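Local coordinates for protein 6-phospho-beta-glucosidase BglT (Thermotoga maritima, PDB 1UP7) that hydrolyses cellobiose 6'-phosphate to glucose 6-phosphate and glucose, using NAD+ and a manganese ion as cofactors, at residues 74-79 with 134-139. Numbering follows the deposited sequence.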
ATOM      1  N   ALA A  74     -22.255  18.813  25.450  1.00 19.77           N
ATOM      2  CA  ALA A  74     -22.574  18.987  24.044  1.00 19.38           C
ATOM      3  C   ALA A  74     -22.416  17.680  23.273  1.00 19.29           C
ATOM      4  O   ALA A  74     -21.487  16.905  23.514  1.00 19.89           O
ATOM      5  CB  ALA A  74     -21.715  20.088  23.444  1.00 19.01           C
ATOM      6  N   LYS A  75     -23.353  17.416  22.382  1.00 18.96           N
ATOM      7  CA  LYS A  75     -23.238  16.307  21.448  1.00 19.02           C
ATOM      8  C   LYS A  75     -22.450  16.789  20.205  1.00 18.54           C
ATOM      9  O   LYS A  75     -21.662  16.028  19.645  1.00 18.64           O
ATOM     10  CB  LYS A  75     -24.640  15.790  21.085  1.00 19.15           C
ATOM     11  CG  LYS A  75     -24.617  14.592  20.156  1.00 20.66           C
ATOM     12  CD  LYS A  75     -25.690  13.574  20.470  1.00 19.32           C
ATOM     13  CE  LYS A  75     -25.454  12.269  19.670  1.00 18.82           C
ATOM     14  NZ  LYS A  75     -26.759  11.591  19.255  1.00 18.95           N
ATOM     15  N   TYR A  76     -22.648  18.051  19.805  1.00 17.84           N
ATOM     16  CA  TYR A  76     -21.875  18.649  18.694  1.00 17.71           C
ATOM     17  C   TYR A  76     -21.208  19.940  19.119  1.00 17.76           C
ATOM     18  O   TYR A  76     -21.800  20.763  19.835  1.00 18.09           O
ATOM     19  CB  TYR A  76     -22.715  18.881  17.408  1.00 16.56           C
ATOM     20  CG  TYR A  76     -23.398  17.631  16.966  1.00 16.36           C
ATOM     21  CD1 TYR A  76     -22.730  16.694  16.167  1.00 15.12           C
ATOM     22  CD2 TYR A  76     -24.689  17.334  17.419  1.00 16.19           C
ATOM     23  CE1 TYR A  76     -23.356  15.487  15.801  1.00 16.81           C
ATOM     24  CE2 TYR A  76     -25.323  16.137  17.062  1.00 18.14           C
ATOM     25  CZ  TYR A  76     -24.648  15.222  16.246  1.00 18.07           C
ATOM     26  OH  TYR A  76     -25.278  14.059  15.899  1.00 18.49           O
ATOM     27  N   VAL A  77     -19.972  20.113  18.682  1.00 17.51           N
ATOM     28  CA  VAL A  77     -19.246  21.363  18.902  1.00 17.14           C
ATOM     29  C   VAL A  77     -18.799  21.960  17.569  1.00 17.43           C
ATOM     30  O   VAL A  77     -18.069  21.318  16.790  1.00 17.15           O
ATOM     31  CB  VAL A  77     -18.054  21.175  19.910  1.00 16.87           C
ATOM     32  CG1 VAL A  77     -17.293  22.472  20.144  1.00 14.65           C
ATOM     33  CG2 VAL A  77     -18.584  20.634  21.270  1.00 15.88           C
ATOM     34  N   ILE A  78     -19.206  23.208  17.328  1.00 17.35           N
ATOM     35  CA  ILE A  78     -18.886  23.877  16.082  1.00 17.06           C
ATOM     36  C   ILE A  78     -17.757  24.857  16.309  1.00 17.58           C
ATOM     37  O   ILE A  78     -17.922  25.812  17.069  1.00 17.35           O
ATOM     38  CB  ILE A  78     -20.149  24.570  15.463  1.00 17.44           C
ATOM     39  CG1 ILE A  78     -21.224  23.519  15.109  1.00 15.22           C
ATOM     40  CG2 ILE A  78     -19.756  25.446  14.229  1.00 15.77           C
ATOM     41  CD1 ILE A  78     -22.595  24.096  14.845  1.00 15.37           C
ATOM     42  N   PHE A  79     -16.610  24.613  15.648  1.00 17.60           N
ATOM     43  CA  PHE A  79     -15.492  25.562  15.655  1.00 17.40           C
ATOM     44  C   PHE A  79     -15.697  26.571  14.550  1.00 17.85           C
ATOM     45  O   PHE A  79     -15.655  26.220  13.362  1.00 18.19           O
ATOM     46  CB  PHE A  79     -14.146  24.865  15.403  1.00 17.05           C
ATOM     47  CG  PHE A  79     -13.590  24.159  16.588  1.00 15.96           C
ATOM     48  CD1 PHE A  79     -14.320  24.069  17.790  1.00 13.30           C
ATOM     49  CD2 PHE A  79     -12.342  23.553  16.507  1.00 14.85           C
ATOM     50  CE1 PHE A  79     -13.804  23.384  18.888  1.00 13.77           C
ATOM     51  CE2 PHE A  79     -11.795  22.878  17.617  1.00 13.66           C
ATOM     52  CZ  PHE A  79     -12.534  22.799  18.807  1.00 14.08           C
ATOM     53  N   ASN A 134     -16.654  14.250  24.800  1.00 20.91           N
ATOM     54  CA  ASN A 134     -16.318  13.508  23.593  1.00 21.88           C
ATOM     55  C   ASN A 134     -17.318  13.779  22.431  1.00 21.14           C
ATOM     56  O   ASN A 134     -17.773  12.860  21.749  1.00 20.97           O
ATOM     57  CB  ASN A 134     -16.207  12.005  23.911  1.00 22.92           C
ATOM     58  CG  ASN A 134     -14.922  11.420  23.393  1.00 27.65           C
ATOM     59  OD1 ASN A 134     -14.887  10.880  22.274  1.00 33.24           O
ATOM     60  ND2 ASN A 134     -13.824  11.581  24.165  1.00 29.68           N
ATOM     61  N   ALA A 135     -17.683  15.051  22.262  1.00 20.28           N
ATOM     62  CA  ALA A 135     -18.580  15.485  21.202  1.00 19.37           C
ATOM     63  C   ALA A 135     -17.925  15.330  19.834  1.00 18.85           C
ATOM     64  O   ALA A 135     -16.694  15.247  19.730  1.00 18.45           O
ATOM     65  CB  ALA A 135     -18.936  16.926  21.422  1.00 19.22           C
ATOM     66  N   THR A 136     -18.757  15.323  18.793  1.00 18.18           N
ATOM     67  CA  THR A 136     -18.282  15.483  17.435  1.00 17.45           C
ATOM     68  C   THR A 136     -17.988  16.946  17.231  1.00 17.42           C
ATOM     69  O   THR A 136     -18.838  17.800  17.468  1.00 17.46           O
ATOM     70  CB  THR A 136     -19.337  15.010  16.454  1.00 16.91           C
ATOM     71  OG1 THR A 136     -19.409  13.588  16.539  1.00 16.43           O
ATOM     72  CG2 THR A 136     -18.897  15.296  15.006  1.00 16.36           C
ATOM     73  N   ILE A 137     -16.784  17.244  16.772  1.00 17.42           N
ATOM     74  CA  ILE A 137     -16.462  18.620  16.429  1.00 17.15           C
ATOM     75  C   ILE A 137     -16.650  18.843  14.942  1.00 17.11           C
ATOM     76  O   ILE A 137     -16.115  18.092  14.145  1.00 17.36           O
ATOM     77  CB  ILE A 137     -15.031  19.006  16.866  1.00 16.31           C
ATOM     78  CG1 ILE A 137     -14.864  18.864  18.375  1.00 15.48           C
ATOM     79  CG2 ILE A 137     -14.724  20.462  16.455  1.00 16.37           C
ATOM     80  CD1 ILE A 137     -13.406  18.634  18.834  1.00 14.27           C
ATOM     81  N   VAL A 138     -17.410  19.882  14.596  1.00 17.15           N
ATOM     82  CA  VAL A 138     -17.571  20.340  13.217  1.00 16.96           C
ATOM     83  C   VAL A 138     -16.794  21.647  13.005  1.00 17.48           C
ATOM     84  O   VAL A 138     -17.093  22.678  13.630  1.00 17.21           O
ATOM     85  CB  VAL A 138     -19.049  20.483  12.853  1.00 16.66           C
ATOM     86  CG1 VAL A 138     -19.201  20.885  11.387  1.00 14.90           C
ATOM     87  CG2 VAL A 138     -19.776  19.144  13.129  1.00 16.17           C
ATOM     88  N   ASN A 139     -15.781  21.599  12.146  1.00 17.69           N
ATOM     89  CA  ASN A 139     -14.845  22.708  12.031  1.00 18.15           C
ATOM     90  C   ASN A 139     -14.997  23.583  10.801  1.00 18.87           C
ATOM     91  O   ASN A 139     -14.926  23.083   9.669  1.00 19.23           O
ATOM     92  CB  ASN A 139     -13.408  22.205  12.103  1.00 17.82           C
ATOM     93  CG  ASN A 139     -12.411  23.341  12.148  1.00 18.66           C
ATOM     94  OD1 ASN A 139     -12.209  23.953  13.206  1.00 18.54           O
ATOM     95  ND2 ASN A 139     -11.799  23.660  11.002  1.00 15.62           N
TER
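Ala135 opens the pairing from just before its strand: its CB points at the other segment, 3.3 Å from Ala74 O and 3.7 Å from Val77 CG2, and its small methyl suits this close approach to the backbone. Thr136 follows, bonding to the 74-79 segment through both its N and its O. Its N donates to Lys75 O, and its O takes a nearly straight bond from Val77 N (N-H...O 170°). Its short beta-branched side chain lies beside that of Tyr76 and points the same way, Thr136 CB 3.8 Å from Tyr76 CD1. Ile137 turns to the other face of the sheet. With CG2 anti to its backbone N, that methyl sits over the centre of the Phe79 ring, Ile137 CG2 3.7 Å from the ring centroid and 3° off the normal, an almost ideal CH-pi contact. Val138 repeats the two-way bonding, Val138 N to Val77 O (2.7 Å) and O from Phe79 N, while its compact side chain lies on the same face as Thr136, Tyr76 and Ile78, with CB near Ile78 CG1. Asn139 ends the run: OD1 meets the edge of the Phe79 ring in its plane, Asn139 OD1 3.3 Å from Phe79 CD2, the amide turned 80° to the ring. This buried oxygen has no hydrogen-bond partner in the model, whereas ND2 is held by Thr141 O and Ser144 OG. The parallel pairing of strands 76-79 and 136-139 belongs to the Rossmann-type NAD-binding domain. Strand 4-8 flanks 76-79, strand 160-162 flanks 136-139, and helix 296-308 packs over the face bearing Tyr76, Ile78 and Val138.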